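Local coordinates for hypothetical protein TTHA1606 (Thermus thermophilus, PDB 2YYB), which is of unknown function but belongs to the GTP cyclohydrolase I type 2/NIF3 family and probably binds divalent metal ions, at residues Val36-Ala41 with Pro232-Asp237. Sequence-based numbering, arbitrary orientation.
Sequences VRKVGA and PWVFLD
Val39 and Ala41 pair in parallel with the 232-237 segment through four backbone hydrogen bonds. Val39 N donates to Pro232 O at 2.9 Å, and Val39 O accepts from Val234 N. Ala41 N then donates to Val234 O, and Ala41 O accepts from Leu236 N at 2.8 Å. Val39 O also has a CA-H...O contact from Trp233 CA. Trp233 CB lies 3.3 Å from Val39 O and 3.8 Å from Val39 CB, and the two side chains cross at a slant. With chi1 at 67°, Trp233 CG lies over its own backbone, and the end of the side chain leads away from 36-41. Trp233 CE3 still comes within 4.3 Å of Ala41 CB. The Trp233 side chain also touches Ala222 and Glu226 of helix 216-229. A short connection joins that helix to strand 233-235, which is an outermost strand of a five-stranded mixed sheet in this chain. Strand 39-42 lies between it and strand 60-63. Val234 is on the other sheet face, where its CG1 lies 4.0 Å from Lys38 CE. The Lys38 chain is extended, and its NZ hydrogen-bonds to Glu56 O. Phe235 is on the same side of the sheet as Trp233, and its CD1 approaches Ala41 O at 3.3 Å. Lys219 makes a cation-pi contact with the Phe235 ring.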
ATOM      1  N   VAL A  36     -23.905 -28.525  22.422  1.00 34.09           N
ATOM      2  CA  VAL A  36     -24.722 -28.480  21.216  1.00 34.56           C
ATOM      3  C   VAL A  36     -25.639 -29.681  21.095  1.00 34.96           C
ATOM      4  O   VAL A  36     -25.207 -30.811  21.253  1.00 35.58           O
ATOM      5  CB  VAL A  36     -23.829 -28.381  19.952  1.00 32.90           C
ATOM      6  CG1 VAL A  36     -24.678 -28.209  18.727  1.00 33.21           C
ATOM      7  CG2 VAL A  36     -22.889 -27.205  20.086  1.00 32.24           C
ATOM      8  N   ARG A  37     -26.908 -29.421  20.815  1.00 36.29           N
ATOM      9  CA  ARG A  37     -27.899 -30.475  20.673  1.00 38.97           C
ATOM     10  C   ARG A  37     -28.672 -30.378  19.352  1.00 39.80           C
ATOM     11  O   ARG A  37     -29.425 -31.294  19.003  1.00 43.40           O
ATOM     12  CB  ARG A  37     -28.909 -30.408  21.822  1.00 39.72           C
ATOM     13  CG  ARG A  37     -28.314 -30.498  23.216  1.00 44.23           C
ATOM     14  CD  ARG A  37     -29.375 -30.113  24.259  1.00 47.48           C
ATOM     15  NE  ARG A  37     -28.805 -29.776  25.568  1.00 50.30           N
ATOM     16  CZ  ARG A  37     -28.583 -30.658  26.537  1.00 50.87           C
ATOM     17  NH1 ARG A  37     -28.883 -31.943  26.352  1.00 51.92           N
ATOM     18  NH2 ARG A  37     -28.064 -30.257  27.691  1.00 49.54           N
ATOM     19  N   LYS A  38     -28.513 -29.280  18.622  1.00 37.28           N
ATOM     20  CA  LYS A  38     -29.249 -29.123  17.372  1.00 35.19           C
ATOM     21  C   LYS A  38     -28.624 -28.070  16.464  1.00 34.78           C
ATOM     22  O   LYS A  38     -28.451 -26.913  16.855  1.00 35.56           O
ATOM     23  CB  LYS A  38     -30.693 -28.755  17.679  1.00 34.03           C
ATOM     24  CG  LYS A  38     -31.577 -28.638  16.473  1.00 33.70           C
ATOM     25  CD  LYS A  38     -33.004 -28.454  16.891  1.00 33.17           C
ATOM     26  CE  LYS A  38     -33.889 -28.343  15.678  1.00 36.05           C
ATOM     27  NZ  LYS A  38     -35.318 -28.079  16.053  1.00 39.01           N
ATOM     28  N   VAL A  39     -28.294 -28.494  15.250  1.00 32.81           N
ATOM     29  CA  VAL A  39     -27.656 -27.639  14.261  1.00 30.96           C
ATOM     30  C   VAL A  39     -28.642 -26.910  13.369  1.00 31.47           C
ATOM     31  O   VAL A  39     -29.674 -27.456  12.982  1.00 31.92           O
ATOM     32  CB  VAL A  39     -26.705 -28.469  13.351  1.00 30.56           C
ATOM     33  CG1 VAL A  39     -26.226 -27.621  12.148  1.00 27.56           C
ATOM     34  CG2 VAL A  39     -25.528 -28.973  14.171  1.00 25.12           C
ATOM     35  N   GLY A  40     -28.314 -25.662  13.065  1.00 30.52           N
ATOM     36  CA  GLY A  40     -29.136 -24.867  12.175  1.00 29.98           C
ATOM     37  C   GLY A  40     -28.254 -24.492  10.989  1.00 29.83           C
ATOM     38  O   GLY A  40     -27.059 -24.242  11.158  1.00 29.25           O
ATOM     39  N   ALA A  41     -28.829 -24.488   9.789  1.00 29.80           N
ATOM     40  CA  ALA A  41     -28.120 -24.119   8.557  1.00 30.92           C
ATOM     41  C   ALA A  41     -28.925 -23.040   7.814  1.00 31.06           C
ATOM     42  O   ALA A  41     -30.149 -23.143   7.686  1.00 30.69           O
ATOM     43  CB  ALA A  41     -27.931 -25.347   7.653  1.00 31.59           C
ATOM     44  N   PRO A 232     -28.938 -33.526  15.083  1.00 38.78           N
ATOM     45  CA  PRO A 232     -30.062 -33.291  14.182  1.00 39.77           C
ATOM     46  C   PRO A 232     -29.919 -31.854  13.657  1.00 41.35           C
ATOM     47  O   PRO A 232     -29.232 -31.028  14.274  1.00 40.83           O
ATOM     48  CB  PRO A 232     -31.266 -33.448  15.097  1.00 37.96           C
ATOM     49  CG  PRO A 232     -30.735 -32.981  16.429  1.00 37.69           C
ATOM     50  CD  PRO A 232     -29.391 -33.648  16.476  1.00 38.05           C
ATOM     51  N   TRP A 233     -30.543 -31.547  12.524  1.00 42.12           N
ATOM     52  CA  TRP A 233     -30.446 -30.194  12.003  1.00 42.34           C
ATOM     53  C   TRP A 233     -31.706 -29.743  11.294  1.00 41.28           C
ATOM     54  O   TRP A 233     -32.551 -30.554  10.932  1.00 41.85           O
ATOM     55  CB  TRP A 233     -29.235 -30.049  11.068  1.00 43.36           C
ATOM     56  CG  TRP A 233     -29.318 -30.825   9.782  1.00 45.81           C
ATOM     57  CD1 TRP A 233     -29.081 -32.155   9.616  1.00 46.27           C
ATOM     58  CD2 TRP A 233     -29.679 -30.316   8.482  1.00 45.73           C
ATOM     59  NE1 TRP A 233     -29.270 -32.511   8.299  1.00 47.01           N
ATOM     60  CE2 TRP A 233     -29.641 -31.404   7.581  1.00 45.84           C
ATOM     61  CE3 TRP A 233     -30.030 -29.049   7.995  1.00 44.93           C
ATOM     62  CZ2 TRP A 233     -29.944 -31.266   6.215  1.00 46.39           C
ATOM     63  CZ3 TRP A 233     -30.332 -28.910   6.626  1.00 45.90           C
ATOM     64  CH2 TRP A 233     -30.285 -30.017   5.757  1.00 45.17           C
ATOM     65  N   VAL A 234     -31.830 -28.433  11.127  1.00 40.44           N
ATOM     66  CA  VAL A 234     -32.968 -27.835  10.450  1.00 39.54           C
ATOM     67  C   VAL A 234     -32.459 -26.740   9.509  1.00 39.03           C
ATOM     68  O   VAL A 234     -31.446 -26.108   9.786  1.00 38.35           O
ATOM     69  CB  VAL A 234     -33.938 -27.215  11.461  1.00 38.76           C
ATOM     70  CG1 VAL A 234     -33.213 -26.202  12.322  1.00 39.46           C
ATOM     71  CG2 VAL A 234     -35.083 -26.554  10.732  1.00 40.21           C
ATOM     72  N   PHE A 235     -33.140 -26.534   8.385  1.00 39.07           N
ATOM     73  CA  PHE A 235     -32.730 -25.490   7.452  1.00 38.22           C
ATOM     74  C   PHE A 235     -33.619 -24.276   7.675  1.00 37.33           C
ATOM     75  O   PHE A 235     -34.844 -24.377   7.654  1.00 35.39           O
ATOM     76  CB  PHE A 235     -32.847 -25.949   5.994  1.00 36.32           C
ATOM     77  CG  PHE A 235     -32.537 -24.859   4.986  1.00 35.76           C
ATOM     78  CD1 PHE A 235     -31.240 -24.387   4.819  1.00 35.60           C
ATOM     79  CD2 PHE A 235     -33.549 -24.298   4.208  1.00 35.71           C
ATOM     80  CE1 PHE A 235     -30.956 -23.371   3.888  1.00 33.98           C
ATOM     81  CE2 PHE A 235     -33.275 -23.282   3.279  1.00 33.31           C
ATOM     82  CZ  PHE A 235     -31.982 -22.821   3.119  1.00 32.95           C
ATOM     83  N   LEU A 236     -32.977 -23.134   7.905  1.00 37.68           N
ATOM     84  CA  LEU A 236     -33.669 -21.872   8.139  1.00 38.77           C
ATOM     85  C   LEU A 236     -33.702 -21.132   6.809  1.00 39.58           C
ATOM     86  O   LEU A 236     -32.673 -20.681   6.320  1.00 40.48           O
ATOM     87  CB  LEU A 236     -32.929 -21.077   9.222  1.00 36.35           C
ATOM     88  CG  LEU A 236     -32.808 -21.868  10.534  1.00 35.35           C
ATOM     89  CD1 LEU A 236     -32.079 -21.072  11.560  1.00 34.28           C
ATOM     90  CD2 LEU A 236     -34.181 -22.232  11.051  1.00 33.77           C
ATOM     91  N   ASP A 237     -34.899 -21.020   6.240  1.00 41.07           N
ATOM     92  CA  ASP A 237     -35.125 -20.412   4.929  1.00 42.09           C
ATOM     93  C   ASP A 237     -35.498 -18.926   4.925  1.00 43.63           C
ATOM     94  O   ASP A 237     -36.451 -18.517   5.582  1.00 42.47           O
ATOM     95  CB  ASP A 237     -36.217 -21.210   4.225  1.00 42.44           C
ATOM     96  CG  ASP A 237     -36.244 -20.984   2.742  1.00 44.71           C
ATOM     97  OD1 ASP A 237     -37.249 -21.357   2.106  1.00 45.25           O
ATOM     98  OD2 ASP A 237     -35.258 -20.449   2.206  1.00 46.23           O
TER